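Side-chain contacts in arsenate reductase (ArsC) (Archaeoglobus fulgidus, PDB 1Y1L), which probably reduces arsenate to arsenite in arsenic detoxification, using a fold shared with the low molecular weight phosphotyrosine protein phosphatases: residues K58-V62 against D63-L67; Y107-V110 against L111-E115; A18-N21 against A22-S26. All blocks are in the same frame, centred on the assembly; numbering follows the deposited sequence.

Contact 1 of 3, residues K58-V62 against D63-L67; sequences KPRTV and DEVNL
The CG2 methyl of Val65 stands over the centre of the Arg60 guanidinium and approaches CZ of Arg60 to 3.3 Å. The two side chains cross at about a right angle, so a methyl covers one face of the flat cation while its N-H groups find partners beyond the bend, NE at the Ser31 carbonyl and NH1 in a salt bridge with Glu30. Arg60 thereby ties the bend to strand 29-33. The arginine reaches this place on an outstretched chain: CG sits between the backbone N and carbonyl carbon (chi1 78°), and everything from there to NE is extended. Val65 turns the methyl that lies beside its own backbone N toward this face. The apolar contact, farther along, joins CG2 of Val62 to CD2 of Leu67 at 4.0 Å; Val62 is the buried residue here, and its apolar side chain suits such a place.

The backbone bonds explain the bend. Thr61 O accepts the amide N of Glu64 at 3.2 Å, with the donor well above the carbonyl plane, and Val62 O accepts N of Val65 in a weak bond of 3.3 Å. These are two overlapping beta turns, the second of type I, in the long connection between helix 42-49 and strand 73-77 of this phosphatase-like fold. Arg60 and Val62 also bond by their backbones to Gly33, at the end of an edge strand, 29-33.

Glu64 and Asp63 are the exposed acidic residues. The extended Glu64 chain crosses Thr61 and brings OE1 to 3.9 Å from OG1, a proximity longer than a hydrogen bond. Asp63 has its CB 4.0 Å from CG2 of Thr61, and its carboxylate comes close to that of Glu79 of the second subunit, a like-charge neighbourhood that is probably unfavourable if both are ionised.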
ATOM      1  N   LYS A  58     -24.046  13.015  12.121  1.00 48.87           N
ATOM      2  CA  LYS A  58     -23.115  12.377  13.046  1.00 50.17           C
ATOM      3  C   LYS A  58     -22.042  11.609  12.286  1.00 47.47           C
ATOM      4  O   LYS A  58     -22.319  11.008  11.253  1.00 44.41           O
ATOM      5  CB  LYS A  58     -23.881  11.432  13.979  1.00 53.54           C
ATOM      6  CG  LYS A  58     -24.688  10.375  13.242  1.00 59.01           C
ATOM      7  CD  LYS A  58     -25.676   9.652  14.142  1.00 61.03           C
ATOM      8  CE  LYS A  58     -27.054  10.307  14.113  1.00 61.67           C
ATOM      9  NZ  LYS A  58     -27.079  11.663  14.717  1.00 66.87           N
ATOM     10  N   PRO A  59     -20.791  11.649  12.775  1.00 46.60           N
ATOM     11  CA  PRO A  59     -19.677  10.947  12.128  1.00 46.40           C
ATOM     12  C   PRO A  59     -19.948   9.449  12.003  1.00 42.61           C
ATOM     13  O   PRO A  59     -20.432   8.820  12.944  1.00 39.38           O
ATOM     14  CB  PRO A  59     -18.519  11.212  13.093  1.00 44.38           C
ATOM     15  CG  PRO A  59     -18.835  12.550  13.640  1.00 47.95           C
ATOM     16  CD  PRO A  59     -20.309  12.414  13.939  1.00 45.31           C
ATOM     17  N   ARG A  60     -19.702   8.891  10.825  1.00 46.14           N
ATOM     18  CA  ARG A  60     -19.905   7.458  10.639  1.00 52.36           C
ATOM     19  C   ARG A  60     -18.583   6.772  10.307  1.00 53.91           C
ATOM     20  O   ARG A  60     -17.905   7.116   9.336  1.00 54.52           O
ATOM     21  CB  ARG A  60     -20.983   7.155   9.578  1.00 53.67           C
ATOM     22  CG  ARG A  60     -20.572   7.295   8.115  1.00 60.74           C
ATOM     23  CD  ARG A  60     -21.634   6.702   7.177  1.00 68.83           C
ATOM     24  NE  ARG A  60     -21.227   6.724   5.768  1.00 79.09           N
ATOM     25  CZ  ARG A  60     -21.867   6.108   4.774  1.00 83.52           C
ATOM     26  NH1 ARG A  60     -21.401   6.198   3.534  1.00 88.00           N
ATOM     27  NH2 ARG A  60     -22.961   5.390   5.008  1.00 83.26           N
ATOM     28  N   THR A  61     -18.188   5.836  11.159  1.00 53.60           N
ATOM     29  CA  THR A  61     -16.950   5.113  10.932  1.00 55.11           C
ATOM     30  C   THR A  61     -17.056   4.318   9.625  1.00 56.45           C
ATOM     31  O   THR A  61     -18.144   3.903   9.210  1.00 57.20           O
ATOM     32  CB  THR A  61     -16.630   4.173  12.107  1.00 55.38           C
ATOM     33  OG1 THR A  61     -16.738   4.895  13.341  1.00 62.30           O
ATOM     34  CG2 THR A  61     -15.214   3.625  11.977  1.00 54.17           C
ATOM     35  N   VAL A  62     -15.920   4.131   8.968  1.00 60.13           N
ATOM     36  CA  VAL A  62     -15.851   3.412   7.708  1.00 63.63           C
ATOM     37  C   VAL A  62     -16.194   1.928   7.900  1.00 66.37           C
ATOM     38  O   VAL A  62     -16.428   1.198   6.938  1.00 66.05           O
ATOM     39  CB  VAL A  62     -14.444   3.602   7.071  1.00 62.09           C
ATOM     40  CG1 VAL A  62     -13.400   2.794   7.822  1.00 60.36           C
ATOM     41  CG2 VAL A  62     -14.471   3.271   5.594  1.00 61.87           C
ATOM     42  N   ASP A  63     -16.249   1.501   9.155  1.00 69.71           N
ATOM     43  CA  ASP A  63     -16.566   0.121   9.497  1.00 70.39           C
ATOM     44  C   ASP A  63     -18.059  -0.149   9.295  1.00 68.39           C
ATOM     45  O   ASP A  63     -18.456  -1.255   8.932  1.00 68.39           O
ATOM     46  CB  ASP A  63     -16.177  -0.125  10.956  1.00 74.99           C
ATOM     47  CG  ASP A  63     -16.065  -1.591  11.293  1.00 82.91           C
ATOM     48  OD1 ASP A  63     -16.566  -1.992  12.367  1.00 87.20           O
ATOM     49  OD2 ASP A  63     -15.456  -2.338  10.495  1.00 87.13           O
ATOM     50  N   GLU A  64     -18.875   0.859   9.594  1.00 67.42           N
ATOM     51  CA  GLU A  64     -20.329   0.784   9.455  1.00 65.17           C
ATOM     52  C   GLU A  64     -20.718   0.986   7.984  1.00 64.60           C
ATOM     53  O   GLU A  64     -21.894   1.175   7.671  1.00 62.19           O
ATOM     54  CB  GLU A  64     -20.997   1.881  10.318  1.00 65.63           C
ATOM     55  CG  GLU A  64     -20.651   1.864  11.835  1.00 70.06           C
ATOM     56  CD  GLU A  64     -21.253   3.044  12.640  1.00 69.79           C
ATOM     57  OE1 GLU A  64     -20.481   3.869  13.176  1.00 70.99           O
ATOM     58  OE2 GLU A  64     -22.493   3.141  12.763  1.00 69.39           O
ATOM     59  N   VAL A  65     -19.735   0.913   7.087  1.00 64.30           N
ATOM     60  CA  VAL A  65     -19.966   1.141   5.659  1.00 63.12           C
ATOM     61  C   VAL A  65     -19.308   0.138   4.707  1.00 63.49           C
ATOM     62  O   VAL A  65     -18.091  -0.049   4.735  1.00 66.17           O
ATOM     63  CB  VAL A  65     -19.470   2.558   5.252  1.00 61.17           C
ATOM     64  CG1 VAL A  65     -19.747   2.832   3.778  1.00 55.49           C
ATOM     65  CG2 VAL A  65     -20.115   3.616   6.128  1.00 59.74           C
ATOM     66  N   ASN A  66     -20.107  -0.427   3.803  1.00 63.53           N
ATOM     67  CA  ASN A  66     -19.606  -1.387   2.819  1.00 65.11           C
ATOM     68  C   ASN A  66     -19.060  -0.664   1.588  1.00 64.66           C
ATOM     69  O   ASN A  66     -19.795  -0.288   0.675  1.00 62.65           O
ATOM     70  CB  ASN A  66     -20.698  -2.392   2.440  1.00 70.39           C
ATOM     71  CG  ASN A  66     -20.969  -3.412   3.545  1.00 74.48           C
ATOM     72  OD1 ASN A  66     -21.963  -3.321   4.278  1.00 72.13           O
ATOM     73  ND2 ASN A  66     -20.085  -4.396   3.660  1.00 75.46           N
ATOM     74  N   LEU A  67     -17.745  -0.487   1.590  1.00 64.03           N
ATOM     75  CA  LEU A  67     -17.007   0.210   0.545  1.00 60.11           C
ATOM     76  C   LEU A  67     -17.342  -0.053  -0.911  1.00 59.58           C
ATOM     77  O   LEU A  67     -17.377   0.878  -1.713  1.00 64.86           O
ATOM     78  CB  LEU A  67     -15.511   0.002   0.751  1.00 58.52           C
ATOM     79  CG  LEU A  67     -14.934   0.693   1.984  1.00 60.71           C
ATOM     80  CD1 LEU A  67     -13.492   0.252   2.212  1.00 67.86           C
ATOM     81  CD2 LEU A  67     -15.013   2.198   1.794  1.00 63.54           C
TER

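Contact 2 of 3, residues Y107-V110 against L111-E115; sequences YRRV and LAEIE
The amide N of Leu111 donates to the carbonyl O of Tyr107 over 2.8 Å. Three more bonds repeat it: Ala112 N to Arg108 O, Glu113 N to Arg109 O, and Ile114 N to Val110 O. Each carbonyl is paired with the amide four residues on, the defining pattern of an alpha helix, so side chains at that spacing come to lie next to one another.

Val110 and Ile114 are such a pair. CG1 of the valine meets CD1 of the isoleucine at 3.8 Å, the two side chains meeting at a slant on a buried side of the helix. Ile114 bends CG1 back beside its own backbone N (chi1 -63°), which lays that branch along the Val110 carbonyl and brings CD1 within touch of the valine. This stretch belongs to helix 106-121, the last helix of the phosphatase-like fold, and it is amphipathic. Toward helix 12-21, Leu111 packs on Met15 and Leu19 and Ile114 on Ala16, while Val110 touches Arg12 and Pro99; the small Ala112 lies on the exposed side. Tyr107, also buried, packs on helix 42-49 and bonds through OH to Asp41.

Arg109 and Glu113 occupy the polar side. Their chains run alongside each other, with CD of the arginine 4.2 Å from OE2 of the glutamate. Charge alone relates them: NE of Arg109 stays 4.4 Å from OE2 of Glu113, and that oxygen stands off the plane of the guanidinium, so no N-H is aimed at it. The planes of the two groups are turned 66° apart. Arg109 instead forms a salt bridge with Glu97, just as Arg108 reaches Glu50; the Glu113 carboxylate probably adds a weak, favourable field at Arg109.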
ATOM      1  N   TYR A 107      -9.536  26.785   9.725  1.00 31.83           N
ATOM      2  CA  TYR A 107     -10.630  25.965   9.254  1.00 29.20           C
ATOM      3  C   TYR A 107     -11.122  26.454   7.895  1.00 32.77           C
ATOM      4  O   TYR A 107     -11.383  25.661   6.999  1.00 35.85           O
ATOM      5  CB  TYR A 107     -11.771  26.016  10.241  1.00 24.55           C
ATOM      6  CG  TYR A 107     -11.733  24.916  11.243  1.00 25.78           C
ATOM      7  CD1 TYR A 107     -10.785  24.895  12.252  1.00 25.12           C
ATOM      8  CD2 TYR A 107     -12.673  23.904  11.206  1.00 30.20           C
ATOM      9  CE1 TYR A 107     -10.781  23.894  13.198  1.00 20.64           C
ATOM     10  CE2 TYR A 107     -12.676  22.898  12.150  1.00 29.57           C
ATOM     11  CZ  TYR A 107     -11.734  22.897  13.139  1.00 25.53           C
ATOM     12  OH  TYR A 107     -11.764  21.883  14.055  1.00 33.38           O
ATOM     13  N   ARG A 108     -11.307  27.762   7.764  1.00 35.03           N
ATOM     14  CA  ARG A 108     -11.759  28.332   6.507  1.00 32.43           C
ATOM     15  C   ARG A 108     -10.747  28.037   5.412  1.00 33.55           C
ATOM     16  O   ARG A 108     -11.123  27.737   4.279  1.00 34.75           O
ATOM     17  CB  ARG A 108     -11.981  29.843   6.645  1.00 32.10           C
ATOM     18  CG  ARG A 108     -13.300  30.225   7.337  1.00 36.56           C
ATOM     19  CD  ARG A 108     -13.595  31.723   7.218  1.00 34.58           C
ATOM     20  NE  ARG A 108     -14.978  32.056   7.560  1.00 35.40           N
ATOM     21  CZ  ARG A 108     -15.415  32.301   8.795  1.00 43.91           C
ATOM     22  NH1 ARG A 108     -16.688  32.597   8.996  1.00 43.94           N
ATOM     23  NH2 ARG A 108     -14.588  32.256   9.835  1.00 50.48           N
ATOM     24  N   ARG A 109      -9.466  28.148   5.749  1.00 30.88           N
ATOM     25  CA  ARG A 109      -8.400  27.866   4.797  1.00 36.77           C
ATOM     26  C   ARG A 109      -8.517  26.405   4.338  1.00 39.32           C
ATOM     27  O   ARG A 109      -8.358  26.100   3.150  1.00 46.88           O
ATOM     28  CB  ARG A 109      -7.038  28.122   5.446  1.00 39.98           C
ATOM     29  CG  ARG A 109      -5.857  28.103   4.492  1.00 46.33           C
ATOM     30  CD  ARG A 109      -4.946  26.926   4.796  1.00 57.35           C
ATOM     31  NE  ARG A 109      -3.543  27.320   4.706  1.00 64.75           N
ATOM     32  CZ  ARG A 109      -2.737  27.487   5.755  1.00 67.03           C
ATOM     33  NH1 ARG A 109      -1.478  27.861   5.558  1.00 68.59           N
ATOM     34  NH2 ARG A 109      -3.173  27.260   6.995  1.00 60.99           N
ATOM     35  N   VAL A 110      -8.767  25.505   5.287  1.00 35.94           N
ATOM     36  CA  VAL A 110      -8.934  24.086   4.989  1.00 29.81           C
ATOM     37  C   VAL A 110     -10.159  23.904   4.110  1.00 32.43           C
ATOM     38  O   VAL A 110     -10.157  23.092   3.193  1.00 36.32           O
ATOM     39  CB  VAL A 110      -9.109  23.264   6.277  1.00 27.65           C
ATOM     40  CG1 VAL A 110      -9.600  21.866   5.965  1.00 30.83           C
ATOM     41  CG2 VAL A 110      -7.798  23.207   7.025  1.00 31.76           C
ATOM     42  N   LEU A 111     -11.205  24.664   4.398  1.00 31.53           N
ATOM     43  CA  LEU A 111     -12.435  24.585   3.631  1.00 33.55           C
ATOM     44  C   LEU A 111     -12.186  24.936   2.175  1.00 35.63           C
ATOM     45  O   LEU A 111     -12.698  24.271   1.275  1.00 32.81           O
ATOM     46  CB  LEU A 111     -13.475  25.549   4.202  1.00 34.44           C
ATOM     47  CG  LEU A 111     -14.811  25.570   3.466  1.00 32.56           C
ATOM     48  CD1 LEU A 111     -15.444  24.210   3.597  1.00 41.00           C
ATOM     49  CD2 LEU A 111     -15.731  26.629   4.041  1.00 35.43           C
ATOM     50  N   ALA A 112     -11.433  26.011   1.955  1.00 35.72           N
ATOM     51  CA  ALA A 112     -11.135  26.475   0.616  1.00 37.10           C
ATOM     52  C   ALA A 112     -10.366  25.458  -0.194  1.00 41.08           C
ATOM     53  O   ALA A 112     -10.696  25.244  -1.357  1.00 42.49           O
ATOM     54  CB  ALA A 112     -10.384  27.775   0.659  1.00 36.11           C
ATOM     55  N   GLU A 113      -9.322  24.864   0.389  1.00 40.82           N
ATOM     56  CA  GLU A 113      -8.520  23.868  -0.323  1.00 37.98           C
ATOM     57  C   GLU A 113      -9.373  22.708  -0.746  1.00 35.70           C
ATOM     58  O   GLU A 113      -9.269  22.232  -1.866  1.00 34.81           O
ATOM     59  CB  GLU A 113      -7.390  23.346   0.542  1.00 45.37           C
ATOM     60  CG  GLU A 113      -6.184  24.249   0.571  1.00 55.53           C
ATOM     61  CD  GLU A 113      -4.928  23.508   0.980  1.00 65.70           C
ATOM     62  OE1 GLU A 113      -4.544  22.553   0.263  1.00 68.99           O
ATOM     63  OE2 GLU A 113      -4.326  23.881   2.014  1.00 70.40           O
ATOM     64  N   ILE A 114     -10.170  22.212   0.185  1.00 31.66           N
ATOM     65  CA  ILE A 114     -11.073  21.116  -0.102  1.00 28.80           C
ATOM     66  C   ILE A 114     -11.993  21.504  -1.263  1.00 26.17           C
ATOM     67  O   ILE A 114     -12.293  20.686  -2.122  1.00 21.48           O
ATOM     68  CB  ILE A 114     -11.922  20.793   1.129  1.00 29.69           C
ATOM     69  CG1 ILE A 114     -11.023  20.326   2.272  1.00 24.52           C
ATOM     70  CG2 ILE A 114     -12.947  19.727   0.798  1.00 24.72           C
ATOM     71  CD1 ILE A 114     -11.795  19.889   3.497  1.00 19.67           C
ATOM     72  N   GLU A 115     -12.418  22.766  -1.273  1.00 29.41           N
ATOM     73  CA  GLU A 115     -13.305  23.306  -2.297  1.00 32.11           C
ATOM     74  C   GLU A 115     -12.625  23.377  -3.649  1.00 34.85           C
ATOM     75  O   GLU A 115     -13.235  23.081  -4.663  1.00 35.81           O
ATOM     76  CB  GLU A 115     -13.807  24.697  -1.888  1.00 30.32           C
ATOM     77  CG  GLU A 115     -14.963  25.216  -2.741  1.00 40.18           C
ATOM     78  CD  GLU A 115     -15.567  26.509  -2.220  1.00 46.28           C
ATOM     79  OE1 GLU A 115     -14.804  27.380  -1.762  1.00 55.80           O
ATOM     80  OE2 GLU A 115     -16.805  26.662  -2.274  1.00 43.90           O
TER

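Contact 3 of 3, residues A18-N21 against A22-S26; sequences ALFN and AMAKS
Met23 folds back over Leu19 near the C-terminal end of helix 12-21. Its CB rests 3.5 Å from the carbonyl O of Phe20. CG, placed beside the methionine's own backbone N (chi1 -60°), comes close to the Leu19 carbonyl O, and SD passes the same oxygen farther off, at 4.0 Å. A bend at the last torsion then turns CE back to that oxygen, where it also meets CB of Leu19 at 3.8 Å; a long, flexible thioether is well able to follow such a curved path.

The backbone holds this turn through Phe20 O, which accepts two amides. Ala24 N arrives nearly in line with the C=O bond at 2.7 Å, whereas Met23 N, at the same distance from Phe20 O, comes from above the carbonyl plane. The first of these bonds also sets CB of Ala24 against CE2 of the Phe20 ring, 3.5 Å apart, a spot where a small methyl fits.

Around this turn, Leu19, Phe20 and Met23 pack against helix 106-121, and Phe20 reaches inward to Phe4 of strand 2-6 and Ala29 of strand 29-33.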
ATOM      1  N   ALA A  18     -20.277  17.727   1.654  1.00 32.64           N
ATOM      2  CA  ALA A  18     -21.223  18.825   1.455  1.00 39.08           C
ATOM      3  C   ALA A  18     -20.909  19.699   0.243  1.00 42.54           C
ATOM      4  O   ALA A  18     -21.820  20.119  -0.475  1.00 46.93           O
ATOM      5  CB  ALA A  18     -21.305  19.671   2.712  1.00 38.14           C
ATOM      6  N   LEU A  19     -19.636  20.015   0.047  1.00 39.38           N
ATOM      7  CA  LEU A  19     -19.226  20.830  -1.086  1.00 36.44           C
ATOM      8  C   LEU A  19     -19.391  20.083  -2.409  1.00 36.59           C
ATOM      9  O   LEU A  19     -19.751  20.669  -3.442  1.00 37.78           O
ATOM     10  CB  LEU A  19     -17.779  21.245  -0.904  1.00 30.04           C
ATOM     11  CG  LEU A  19     -17.631  22.264   0.207  1.00 29.32           C
ATOM     12  CD1 LEU A  19     -16.195  22.323   0.608  1.00 37.37           C
ATOM     13  CD2 LEU A  19     -18.107  23.624  -0.267  1.00 32.16           C
ATOM     14  N   PHE A  20     -19.050  18.801  -2.375  1.00 34.82           N
ATOM     15  CA  PHE A  20     -19.159  17.940  -3.536  1.00 31.63           C
ATOM     16  C   PHE A  20     -20.609  17.964  -4.009  1.00 30.16           C
ATOM     17  O   PHE A  20     -20.903  18.357  -5.140  1.00 30.32           O
ATOM     18  CB  PHE A  20     -18.754  16.507  -3.156  1.00 28.28           C
ATOM     19  CG  PHE A  20     -18.657  15.584  -4.317  1.00 17.79           C
ATOM     20  CD1 PHE A  20     -17.456  15.413  -4.975  1.00 20.89           C
ATOM     21  CD2 PHE A  20     -19.774  14.944  -4.792  1.00 12.08           C
ATOM     22  CE1 PHE A  20     -17.371  14.620  -6.093  1.00 22.21           C
ATOM     23  CE2 PHE A  20     -19.707  14.152  -5.903  1.00 23.50           C
ATOM     24  CZ  PHE A  20     -18.501  13.988  -6.562  1.00 28.67           C
ATOM     25  N   ASN A  21     -21.502  17.557  -3.115  1.00 28.49           N
ATOM     26  CA  ASN A  21     -22.928  17.501  -3.390  1.00 36.81           C
ATOM     27  C   ASN A  21     -23.513  18.800  -3.948  1.00 45.60           C
ATOM     28  O   ASN A  21     -24.457  18.778  -4.741  1.00 49.21           O
ATOM     29  CB  ASN A  21     -23.683  17.106  -2.124  1.00 31.31           C
ATOM     30  CG  ASN A  21     -23.431  15.681  -1.718  1.00 26.28           C
ATOM     31  OD1 ASN A  21     -23.552  15.317  -0.548  1.00 26.43           O
ATOM     32  ND2 ASN A  21     -23.119  14.847  -2.692  1.00 23.98           N
ATOM     33  N   ALA A  22     -23.001  19.935  -3.492  1.00 50.62           N
ATOM     34  CA  ALA A  22     -23.486  21.223  -3.973  1.00 51.12           C
ATOM     35  C   ALA A  22     -22.922  21.552  -5.358  1.00 49.29           C
ATOM     36  O   ALA A  22     -23.339  22.522  -5.986  1.00 50.52           O
ATOM     37  CB  ALA A  22     -23.122  22.322  -2.984  1.00 55.16           C
ATOM     38  N   MET A  23     -21.976  20.749  -5.831  1.00 45.80           N
ATOM     39  CA  MET A  23     -21.367  20.993  -7.127  1.00 43.69           C
ATOM     40  C   MET A  23     -21.623  19.907  -8.152  1.00 47.39           C
ATOM     41  O   MET A  23     -21.639  20.183  -9.349  1.00 50.93           O
ATOM     42  CB  MET A  23     -19.871  21.200  -6.965  1.00 42.71           C
ATOM     43  CG  MET A  23     -19.531  22.377  -6.088  1.00 40.14           C
ATOM     44  SD  MET A  23     -17.804  22.773  -6.164  1.00 43.73           S
ATOM     45  CE  MET A  23     -17.300  22.209  -4.582  1.00 45.75           C
ATOM     46  N   ALA A  24     -21.786  18.673  -7.693  1.00 47.81           N
ATOM     47  CA  ALA A  24     -22.047  17.551  -8.583  1.00 49.55           C
ATOM     48  C   ALA A  24     -23.528  17.436  -8.972  1.00 52.64           C
ATOM     49  O   ALA A  24     -24.424  17.590  -8.131  1.00 52.24           O
ATOM     50  CB  ALA A  24     -21.577  16.259  -7.937  1.00 51.81           C
ATOM     51  N   LYS A  25     -23.779  17.162 -10.252  1.00 53.90           N
ATOM     52  CA  LYS A  25     -25.143  17.016 -10.735  1.00 53.91           C
ATOM     53  C   LYS A  25     -25.602  15.563 -10.627  1.00 52.57           C
ATOM     54  O   LYS A  25     -26.645  15.280 -10.040  1.00 55.00           O
ATOM     55  CB  LYS A  25     -25.267  17.530 -12.177  1.00 58.49           C
ATOM     56  CG  LYS A  25     -26.711  17.601 -12.724  1.00 69.68           C
ATOM     57  CD  LYS A  25     -27.262  16.214 -13.128  1.00 75.37           C
ATOM     58  CE  LYS A  25     -28.780  16.201 -13.310  1.00 78.75           C
ATOM     59  NZ  LYS A  25     -29.318  14.804 -13.355  1.00 77.66           N
ATOM     60  N   SER A  26     -24.851  14.646 -11.226  1.00 53.24           N
ATOM     61  CA  SER A  26     -25.227  13.232 -11.181  1.00 52.43           C
ATOM     62  C   SER A  26     -24.614  12.443 -10.024  1.00 47.14           C
ATOM     63  O   SER A  26     -25.288  11.616  -9.408  1.00 44.94           O
ATOM     64  CB  SER A  26     -24.965  12.539 -12.531  1.00 54.23           C
ATOM     65  OG  SER A  26     -23.691  12.855 -13.075  1.00 57.17           O
TER

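In the fold
Contacts 2 and 3 meet directly: CD1 of Leu111 lies 3.6 Å from CD1 of Leu19, and CE of Met23 is 4.2 Å from O of Glu115, so helices 106-121 and 12-21 pack together, the centres of the two contacts being 16 Å apart. Contact 1 touches neither, its nearest atoms staying about 12 Å from contact 2 and about 10 Å from contact 3. It borders the edge strand 29-33, across the chain's centre from contact 2. Arg12, which Val110 of contact 2 touches, probably ends the anion-binding P-loop, as in relatives. Bound cadmium ions lie about 10 Å from the Thr61 side chain and about 9 Å from that of Tyr107.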